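Protection of telomeres protein 1 (Schizosaccharomyces pombe, PDB 7CUI) binds single-stranded telomeric DNA, protects the 3' overhang and regulates telomerase and telomere length. Local coordinates at residues 48-57 against 161-170. Numbering follows the deposited sequence.
Sequences PRKHRLRVQV and TPWFDIYVKE
His-51 and Arg-49 both grip the carboxylate of Glu-170. They lie where strand 49-57 pairs antiparallel with strand 163-170, a pairing that joins strands 1 and 4 of an OB-fold barrel in the C-terminal part of Pot1. His-51 NE2 donates a nearly straight bond (173°) to Glu-170 OE1 at 2.8 Å. It arrives on the anti side of that oxygen, tilted from the carboxylate plane, while OE1 stays in the imidazole plane. Arg-49 NE makes a salt bridge to the same OE1 at 2.7 Å, but its N-H points poorly, so the hydrogen bond is weak. Glu-170 has CG anti to its backbone N (chi1 -170°) and an extended chain, which runs alongside Arg-49. The Arg-49 charge and the His-51 ring N-H would tend to keep this buried carboxylate ionised. Arg-49 NH2 is also bonded to Ile-37 O.

The backbones bond through the pairs His-51/Val-168, Leu-53/Ile-166 and Val-55/Phe-164. Leu-53, Val-55, Phe-164, Ile-166 and Val-168 line the interior face of the barrel, the same face that carries His-51 and Glu-170 near its end. Leu-53 CD1 meets Val-168 CG2 at 3.7 Å, and Val-55 CG1 sits over the Phe-164 ring in a CH-pi contact. Val-57 CG2 touches the edge of that ring. Helix 34-38 packs on Leu-53 and Val-55, and strand 93-99 on Ile-166 and Val-168.

On the other face, Asp-165 lies between Arg-52 and Arg-54. Its oxygens stand above the guanidinium planes, so these salt bridges are held by charge alone. Tyr-167 packs alongside the Arg-52 chain and sends its OH to Glu-25 O.

At the far end, Thr-161 OG1 bonds to Val-57 O. Gln-56 NE2 donates to a lone pair of Thr-161 O at 2.9 Å, and Gln-56 CG rests over the five-membered ring of Trp-163, 4.2 Å from its centroid.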
# COMPACT_ATOMS: atom_id res chain seq x y z
N PRO A 48 1.11 -7.93 17.31
CA PRO A 48 1.01 -6.78 16.41
C PRO A 48 2.06 -5.71 16.72
O PRO A 48 2.31 -5.39 17.88
CB PRO A 48 -0.42 -6.26 16.64
CG PRO A 48 -0.77 -6.72 18.03
CD PRO A 48 -0.03 -8.03 18.23
N ARG A 49 2.68 -5.19 15.66
CA ARG A 49 3.74 -4.20 15.74
C ARG A 49 3.35 -2.97 14.91
O ARG A 49 2.44 -3.03 14.09
CB ARG A 49 5.07 -4.79 15.26
CG ARG A 49 5.60 -5.93 16.12
CD ARG A 49 7.07 -6.23 15.85
NE ARG A 49 7.32 -6.99 14.64
CZ ARG A 49 8.51 -7.15 14.06
NH1 ARG A 49 9.59 -6.58 14.58
NH2 ARG A 49 8.63 -7.87 12.96
N LYS A 50 4.07 -1.87 15.12
CA LYS A 50 3.77 -0.59 14.49
C LYS A 50 5.10 0.08 14.16
O LYS A 50 5.83 0.49 15.06
CB LYS A 50 2.97 0.26 15.49
CG LYS A 50 1.75 1.01 14.96
CD LYS A 50 0.77 1.33 16.07
CE LYS A 50 -0.55 1.92 15.61
NZ LYS A 50 -0.62 3.38 15.85
N HIS A 51 5.43 0.16 12.86
CA HIS A 51 6.75 0.62 12.41
C HIS A 51 6.64 1.88 11.56
O HIS A 51 5.57 2.24 11.09
CB HIS A 51 7.48 -0.46 11.60
CG HIS A 51 7.39 -1.85 12.14
ND1 HIS A 51 8.25 -2.33 13.11
CD2 HIS A 51 6.57 -2.87 11.82
CE1 HIS A 51 7.95 -3.58 13.37
NE2 HIS A 51 6.92 -3.93 12.59
N ARG A 52 7.80 2.51 11.33
CA ARG A 52 7.93 3.71 10.51
C ARG A 52 9.08 3.49 9.53
O ARG A 52 10.15 3.05 9.92
CB ARG A 52 8.26 4.91 11.40
CG ARG A 52 8.12 6.26 10.72
CD ARG A 52 8.28 7.36 11.75
NE ARG A 52 9.45 8.18 11.49
CZ ARG A 52 9.39 9.39 10.94
NH1 ARG A 52 8.22 9.91 10.61
NH2 ARG A 52 10.50 10.07 10.73
N LEU A 53 8.85 3.81 8.25
CA LEU A 53 9.85 3.55 7.23
C LEU A 53 10.00 4.76 6.30
O LEU A 53 9.04 5.49 6.08
CB LEU A 53 9.44 2.32 6.41
CG LEU A 53 9.07 1.08 7.21
CD1 LEU A 53 7.57 0.94 7.30
CD2 LEU A 53 9.65 -0.16 6.56
N ARG A 54 11.22 4.94 5.78
CA ARG A 54 11.47 5.89 4.71
C ARG A 54 11.67 5.09 3.43
O ARG A 54 12.60 4.28 3.34
CB ARG A 54 12.69 6.77 5.03
CG ARG A 54 12.81 7.99 4.13
CD ARG A 54 13.90 8.96 4.54
NE ARG A 54 13.82 9.31 5.95
CZ ARG A 54 13.57 10.53 6.42
NH1 ARG A 54 13.38 11.54 5.59
NH2 ARG A 54 13.52 10.73 7.73
N VAL A 55 10.80 5.33 2.45
CA VAL A 55 10.50 4.29 1.48
C VAL A 55 10.27 4.87 0.08
O VAL A 55 10.07 6.07 -0.09
CB VAL A 55 9.33 3.43 1.99
CG1 VAL A 55 8.00 3.73 1.31
CG2 VAL A 55 9.66 1.95 1.98
N GLN A 56 10.32 3.97 -0.91
CA GLN A 56 10.13 4.26 -2.32
C GLN A 56 9.18 3.19 -2.86
O GLN A 56 9.30 2.02 -2.49
CB GLN A 56 11.47 4.05 -3.02
CG GLN A 56 11.86 5.15 -3.99
CD GLN A 56 13.19 4.87 -4.64
OE1 GLN A 56 13.88 3.90 -4.32
NE2 GLN A 56 13.57 5.72 -5.58
N VAL A 57 8.24 3.57 -3.74
CA VAL A 57 7.35 2.57 -4.32
C VAL A 57 8.04 1.95 -5.53
O VAL A 57 8.56 2.65 -6.39
CB VAL A 57 5.97 3.13 -4.71
CG1 VAL A 57 5.07 2.03 -5.27
CG2 VAL A 57 5.28 3.83 -3.55
N THR A 161 11.35 6.90 -8.45
CA THR A 161 10.11 7.16 -7.74
C THR A 161 10.43 7.92 -6.45
O THR A 161 11.49 7.71 -5.87
CB THR A 161 9.36 5.84 -7.53
OG1 THR A 161 10.21 4.97 -6.78
CG2 THR A 161 8.99 5.17 -8.84
N PRO A 162 9.56 8.85 -5.99
CA PRO A 162 9.87 9.68 -4.82
C PRO A 162 9.99 8.91 -3.51
O PRO A 162 9.51 7.79 -3.39
CB PRO A 162 8.73 10.71 -4.76
CG PRO A 162 7.61 10.10 -5.58
CD PRO A 162 8.26 9.20 -6.60
N TRP A 163 10.64 9.56 -2.53
CA TRP A 163 10.84 9.05 -1.18
C TRP A 163 9.84 9.70 -0.23
O TRP A 163 9.57 10.90 -0.34
CB TRP A 163 12.27 9.37 -0.70
CG TRP A 163 13.32 8.53 -1.34
CD1 TRP A 163 14.04 8.83 -2.46
CD2 TRP A 163 13.78 7.24 -0.89
NE1 TRP A 163 14.91 7.82 -2.74
CE2 TRP A 163 14.78 6.83 -1.80
CE3 TRP A 163 13.45 6.39 0.18
CZ2 TRP A 163 15.45 5.61 -1.66
CZ3 TRP A 163 14.11 5.19 0.31
CH2 TRP A 163 15.10 4.80 -0.60
N PHE A 164 9.32 8.90 0.71
CA PHE A 164 8.38 9.39 1.70
C PHE A 164 8.41 8.48 2.93
O PHE A 164 8.82 7.32 2.84
CB PHE A 164 6.97 9.53 1.12
CG PHE A 164 6.37 8.26 0.58
CD1 PHE A 164 6.60 7.86 -0.73
CD2 PHE A 164 5.58 7.44 1.38
CE1 PHE A 164 6.07 6.68 -1.23
CE2 PHE A 164 5.03 6.27 0.88
CZ PHE A 164 5.27 5.89 -0.42
N ASP A 165 7.99 9.03 4.07
CA ASP A 165 7.84 8.25 5.29
C ASP A 165 6.48 7.58 5.27
O ASP A 165 5.50 8.17 4.80
CB ASP A 165 8.07 9.11 6.54
CG ASP A 165 9.52 9.50 6.76
OD1 ASP A 165 10.40 8.75 6.32
OD2 ASP A 165 9.75 10.57 7.37
N ILE A 166 6.42 6.34 5.77
CA ILE A 166 5.21 5.53 5.77
C ILE A 166 5.09 4.85 7.13
O ILE A 166 6.09 4.39 7.68
CB ILE A 166 5.25 4.51 4.61
CG1 ILE A 166 3.94 3.75 4.44
CG2 ILE A 166 6.42 3.55 4.77
CD1 ILE A 166 2.75 4.63 4.17
N TYR A 167 3.86 4.82 7.68
CA TYR A 167 3.59 4.02 8.87
C TYR A 167 2.91 2.73 8.44
O TYR A 167 2.01 2.75 7.60
CB TYR A 167 2.64 4.73 9.83
CG TYR A 167 3.06 6.09 10.33
CD1 TYR A 167 4.38 6.49 10.34
CD2 TYR A 167 2.11 6.97 10.82
CE1 TYR A 167 4.76 7.74 10.81
CE2 TYR A 167 2.47 8.22 11.30
CZ TYR A 167 3.80 8.61 11.29
OH TYR A 167 4.15 9.84 11.76
N VAL A 168 3.33 1.60 9.03
CA VAL A 168 2.70 0.32 8.75
C VAL A 168 2.30 -0.33 10.07
O VAL A 168 3.02 -0.23 11.06
CB VAL A 168 3.59 -0.61 7.91
CG1 VAL A 168 3.96 0.01 6.57
CG2 VAL A 168 4.83 -1.09 8.65
N LYS A 169 1.13 -0.98 10.07
CA LYS A 169 0.72 -1.82 11.17
C LYS A 169 0.82 -3.28 10.75
O LYS A 169 0.25 -3.69 9.74
CB LYS A 169 -0.66 -1.43 11.71
CG LYS A 169 -1.77 -1.24 10.68
CD LYS A 169 -2.98 -0.54 11.26
CE LYS A 169 -3.93 -0.04 10.19
NZ LYS A 169 -5.05 0.74 10.77
N GLU A 170 1.60 -4.05 11.52
CA GLU A 170 1.87 -5.46 11.27
C GLU A 170 0.85 -6.28 12.06
O GLU A 170 0.56 -5.97 13.21
CB GLU A 170 3.28 -5.77 11.75
CG GLU A 170 3.80 -7.14 11.33
CD GLU A 170 5.28 -7.33 11.64
OE1 GLU A 170 5.83 -6.50 12.39
OE2 GLU A 170 5.87 -8.29 11.12